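Putative PTS system, cellobiose-specific IIA component (Streptococcus mutans, PDB 3L8R) probably transfers phosphoryl groups as the trimeric, magnesium-binding IIA component of a sugar phosphotransferase system that takes up cellobiose. Local coordinates at residues 36-41 with 101-106. Sequence-based numbering, arbitrary orientation.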
ATOM      1  N   ASN A  36      -7.654 -13.366   1.774  1.00 20.46           N
ATOM      2  CA  ASN A  36      -9.061 -13.635   1.613  1.00 21.05           C
ATOM      3  C   ASN A  36      -9.856 -12.342   1.484  1.00 21.04           C
ATOM      4  O   ASN A  36     -10.727 -12.219   0.601  1.00 21.32           O
ATOM      5  CB  ASN A  36      -9.577 -14.431   2.791  1.00 21.54           C
ATOM      6  CG  ASN A  36     -10.962 -14.996   2.542  1.00 23.98           C
ATOM      7  OD1 ASN A  36     -11.767 -15.127   3.460  1.00 27.16           O
ATOM      8  ND2 ASN A  36     -11.238 -15.349   1.306  1.00 25.64           N
ATOM      9  N   ALA A  37      -9.547 -11.362   2.341  1.00 19.89           N
ATOM     10  CA  ALA A  37     -10.296 -10.103   2.312  1.00 17.98           C
ATOM     11  C   ALA A  37     -10.027  -9.442   0.996  1.00 17.47           C
ATOM     12  O   ALA A  37     -10.933  -8.860   0.405  1.00 17.53           O
ATOM     13  CB  ALA A  37      -9.931  -9.181   3.497  1.00 17.70           C
ATOM     14  N   ARG A  38      -8.803  -9.572   0.479  1.00 16.60           N
ATOM     15  CA  ARG A  38      -8.563  -8.992  -0.826  1.00 16.06           C
ATOM     16  C   ARG A  38      -9.383  -9.630  -1.910  1.00 17.01           C
ATOM     17  O   ARG A  38      -9.856  -8.939  -2.813  1.00 18.02           O
ATOM     18  CB  ARG A  38      -7.100  -8.993  -1.232  1.00 15.55           C
ATOM     19  CG  ARG A  38      -6.800  -7.866  -2.207  1.00 13.45           C
ATOM     20  CD  ARG A  38      -5.376  -8.056  -2.800  1.00 13.10           C
ATOM     21  NE  ARG A  38      -4.843  -6.837  -3.382  1.00  9.51           N
ATOM     22  CZ  ARG A  38      -4.092  -5.944  -2.740  1.00  7.66           C
ATOM     23  NH1 ARG A  38      -3.712  -6.103  -1.479  1.00  2.42           N
ATOM     24  NH2 ARG A  38      -3.676  -4.902  -3.413  1.00  7.70           N
ATOM     25  N   SER A  39      -9.546 -10.947  -1.883  1.00 17.79           N
ATOM     26  CA  SER A  39     -10.330 -11.545  -2.951  1.00 18.50           C
ATOM     27  C   SER A  39     -11.776 -11.126  -2.804  1.00 18.27           C
ATOM     28  O   SER A  39     -12.489 -11.003  -3.795  1.00 19.18           O
ATOM     29  CB  SER A  39     -10.201 -13.064  -2.981  1.00 19.14           C
ATOM     30  OG  SER A  39     -10.938 -13.658  -1.922  1.00 22.89           O
ATOM     31  N   ILE A  40     -12.212 -10.870  -1.580  1.00 17.27           N
ATOM     32  CA  ILE A  40     -13.595 -10.494  -1.421  1.00 17.32           C
ATOM     33  C   ILE A  40     -13.791  -9.089  -1.926  1.00 17.76           C
ATOM     34  O   ILE A  40     -14.849  -8.760  -2.536  1.00 18.33           O
ATOM     35  CB  ILE A  40     -14.133 -10.656   0.014  1.00 16.77           C
ATOM     36  CG1 ILE A  40     -14.101 -12.118   0.449  1.00 14.16           C
ATOM     37  CG2 ILE A  40     -15.578 -10.226   0.056  1.00 19.70           C
ATOM     38  CD1 ILE A  40     -13.919 -12.266   1.932  1.00 11.89           C
ATOM     39  N   VAL A  41     -12.783  -8.251  -1.704  1.00 16.42           N
ATOM     40  CA  VAL A  41     -12.916  -6.895  -2.202  1.00 16.00           C
ATOM     41  C   VAL A  41     -13.061  -6.931  -3.716  1.00 16.60           C
ATOM     42  O   VAL A  41     -13.868  -6.176  -4.282  1.00 16.46           O
ATOM     43  CB  VAL A  41     -11.752  -5.987  -1.800  1.00 15.34           C
ATOM     44  CG1 VAL A  41     -11.865  -4.669  -2.561  1.00 14.43           C
ATOM     45  CG2 VAL A  41     -11.756  -5.760  -0.307  1.00 14.45           C
ATOM     46  N   MET A 101      -1.919  -3.838   4.851  1.00 11.05           N
ATOM     47  CA  MET A 101      -2.137  -2.409   4.674  1.00 10.61           C
ATOM     48  C   MET A 101      -2.522  -2.076   3.230  1.00 10.63           C
ATOM     49  O   MET A 101      -3.321  -1.168   3.016  1.00 12.20           O
ATOM     50  CB  MET A 101      -0.911  -1.627   5.131  1.00 10.87           C
ATOM     51  CG  MET A 101      -0.517  -1.850   6.634  1.00 13.16           C
ATOM     52  SD  MET A 101      -1.632  -1.009   7.864  1.00 18.02           S
ATOM     53  CE  MET A 101      -1.324   0.732   7.416  1.00 14.30           C
ATOM     54  N   THR A 102      -2.049  -2.806   2.222  1.00  9.09           N
ATOM     55  CA  THR A 102      -2.548  -2.492   0.890  1.00  8.50           C
ATOM     56  C   THR A 102      -3.968  -2.974   0.714  1.00  9.25           C
ATOM     57  O   THR A 102      -4.778  -2.374  -0.008  1.00  7.94           O
ATOM     58  CB  THR A 102      -1.640  -2.933  -0.278  1.00  9.16           C
ATOM     59  OG1 THR A 102      -1.643  -4.374  -0.428  1.00 12.78           O
ATOM     60  CG2 THR A 102      -0.205  -2.422  -0.130  1.00  4.23           C
ATOM     61  N   THR A 103      -4.302  -4.045   1.420  1.00 10.80           N
ATOM     62  CA  THR A 103      -5.642  -4.596   1.288  1.00 11.70           C
ATOM     63  C   THR A 103      -6.640  -3.665   1.959  1.00 12.50           C
ATOM     64  O   THR A 103      -7.705  -3.380   1.398  1.00 12.95           O
ATOM     65  CB  THR A 103      -5.704  -6.105   1.725  1.00 12.47           C
ATOM     66  OG1 THR A 103      -4.978  -6.881   0.765  1.00 11.07           O
ATOM     67  CG2 THR A 103      -7.163  -6.626   1.772  1.00 12.20           C
ATOM     68  N   MET A 104      -6.282  -3.115   3.115  1.00 12.78           N
ATOM     69  CA  MET A 104      -7.089  -2.014   3.698  1.00 13.25           C
ATOM     70  C   MET A 104      -7.265  -0.840   2.731  1.00 12.91           C
ATOM     71  O   MET A 104      -8.375  -0.417   2.453  1.00 13.06           O
ATOM     72  CB  MET A 104      -6.422  -1.504   4.961  1.00 14.08           C
ATOM     73  CG  MET A 104      -7.045  -0.210   5.555  1.00 20.77           C
ATOM     74  SD  MET A 104      -6.133   0.170   7.092  1.00 34.46           S
ATOM     75  CE  MET A 104      -4.829   1.253   6.456  1.00 29.93           C
ATOM     76  N   THR A 105      -6.155  -0.316   2.219  1.00 12.48           N
ATOM     77  CA  THR A 105      -6.214   0.751   1.252  1.00 11.88           C
ATOM     78  C   THR A 105      -7.127   0.357   0.094  1.00 11.61           C
ATOM     79  O   THR A 105      -7.936   1.171  -0.358  1.00 11.15           O
ATOM     80  CB  THR A 105      -4.821   1.093   0.683  1.00 11.97           C
ATOM     81  OG1 THR A 105      -3.857   1.250   1.739  1.00 12.55           O
ATOM     82  CG2 THR A 105      -4.889   2.361  -0.133  1.00 13.14           C
ATOM     83  N   LEU A 106      -7.024  -0.892  -0.379  1.00 11.16           N
ATOM     84  CA  LEU A 106      -7.836  -1.288  -1.507  1.00 10.56           C
ATOM     85  C   LEU A 106      -9.325  -1.315  -1.128  1.00 12.27           C
ATOM     86  O   LEU A 106     -10.137  -0.911  -1.936  1.00 10.36           O
ATOM     87  CB  LEU A 106      -7.397  -2.623  -2.085  1.00 10.25           C
ATOM     88  CG  LEU A 106      -8.129  -3.049  -3.352  1.00  8.42           C
ATOM     89  CD1 LEU A 106      -7.675  -2.223  -4.567  1.00  7.06           C
ATOM     90  CD2 LEU A 106      -8.013  -4.523  -3.631  1.00  7.98           C
TER
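In the three-helix bundle of this IIA subunit, helix 20-49 and helix 91-118 meet where Arg-38 reaches across to Thr-102 and Thr-103. The two segments run nearly parallel, their axes 22° apart and 9.6 Å away at closest approach. With CG anti to the backbone N (chi1 -153°) and the chain extended from there, the arginine brings NE across toward helix 91-118, and the turn about chi4 sets CZ. NH1 serves both hydroxyls. It donates to Thr-102 OG1 at 2.9 Å in a fairly straight bond (163°) lying close to the guanidinium plane. A second bond from NH1, to Thr-103 OG1 at 2.7 Å, is weak and strongly bent. Thr-102 OG1 is in turn hydrogen-bonded to Asp-98 O, one helical turn back, which helps to fix the hydroxyl that receives NH1.

The aliphatic part of Arg-38 is packed as well. Thr-103 OG1 lies beside its CB and CG, while Leu-106 CD2 approaches CG to 3.8 Å and sits over one face of the guanidinium, the two side chains crossing at about a right angle. The parallel pairing follows from the up-down-up course of the bundle, in which helix 53-82, which comes between them in the chain, runs back in the opposite direction and packs on Ala-37 and Val-41. On that side Ala-37 CB meets Thr-103 CG2 at 4.1 Å, and one turn further on Val-41 CG1 rests against Leu-106 CD2 at 4.0 Å.

The arginine also links two subunits, since its NH2 forms a salt bridge with Glu-108 of a neighbouring subunit, whose carboxylate would be expected to balance the buried positive charge. Asp-98, the predicted magnesium ligand shared by all three subunits, and His-95, the predicted phosphohistidine, precede this contact on helix 91-118.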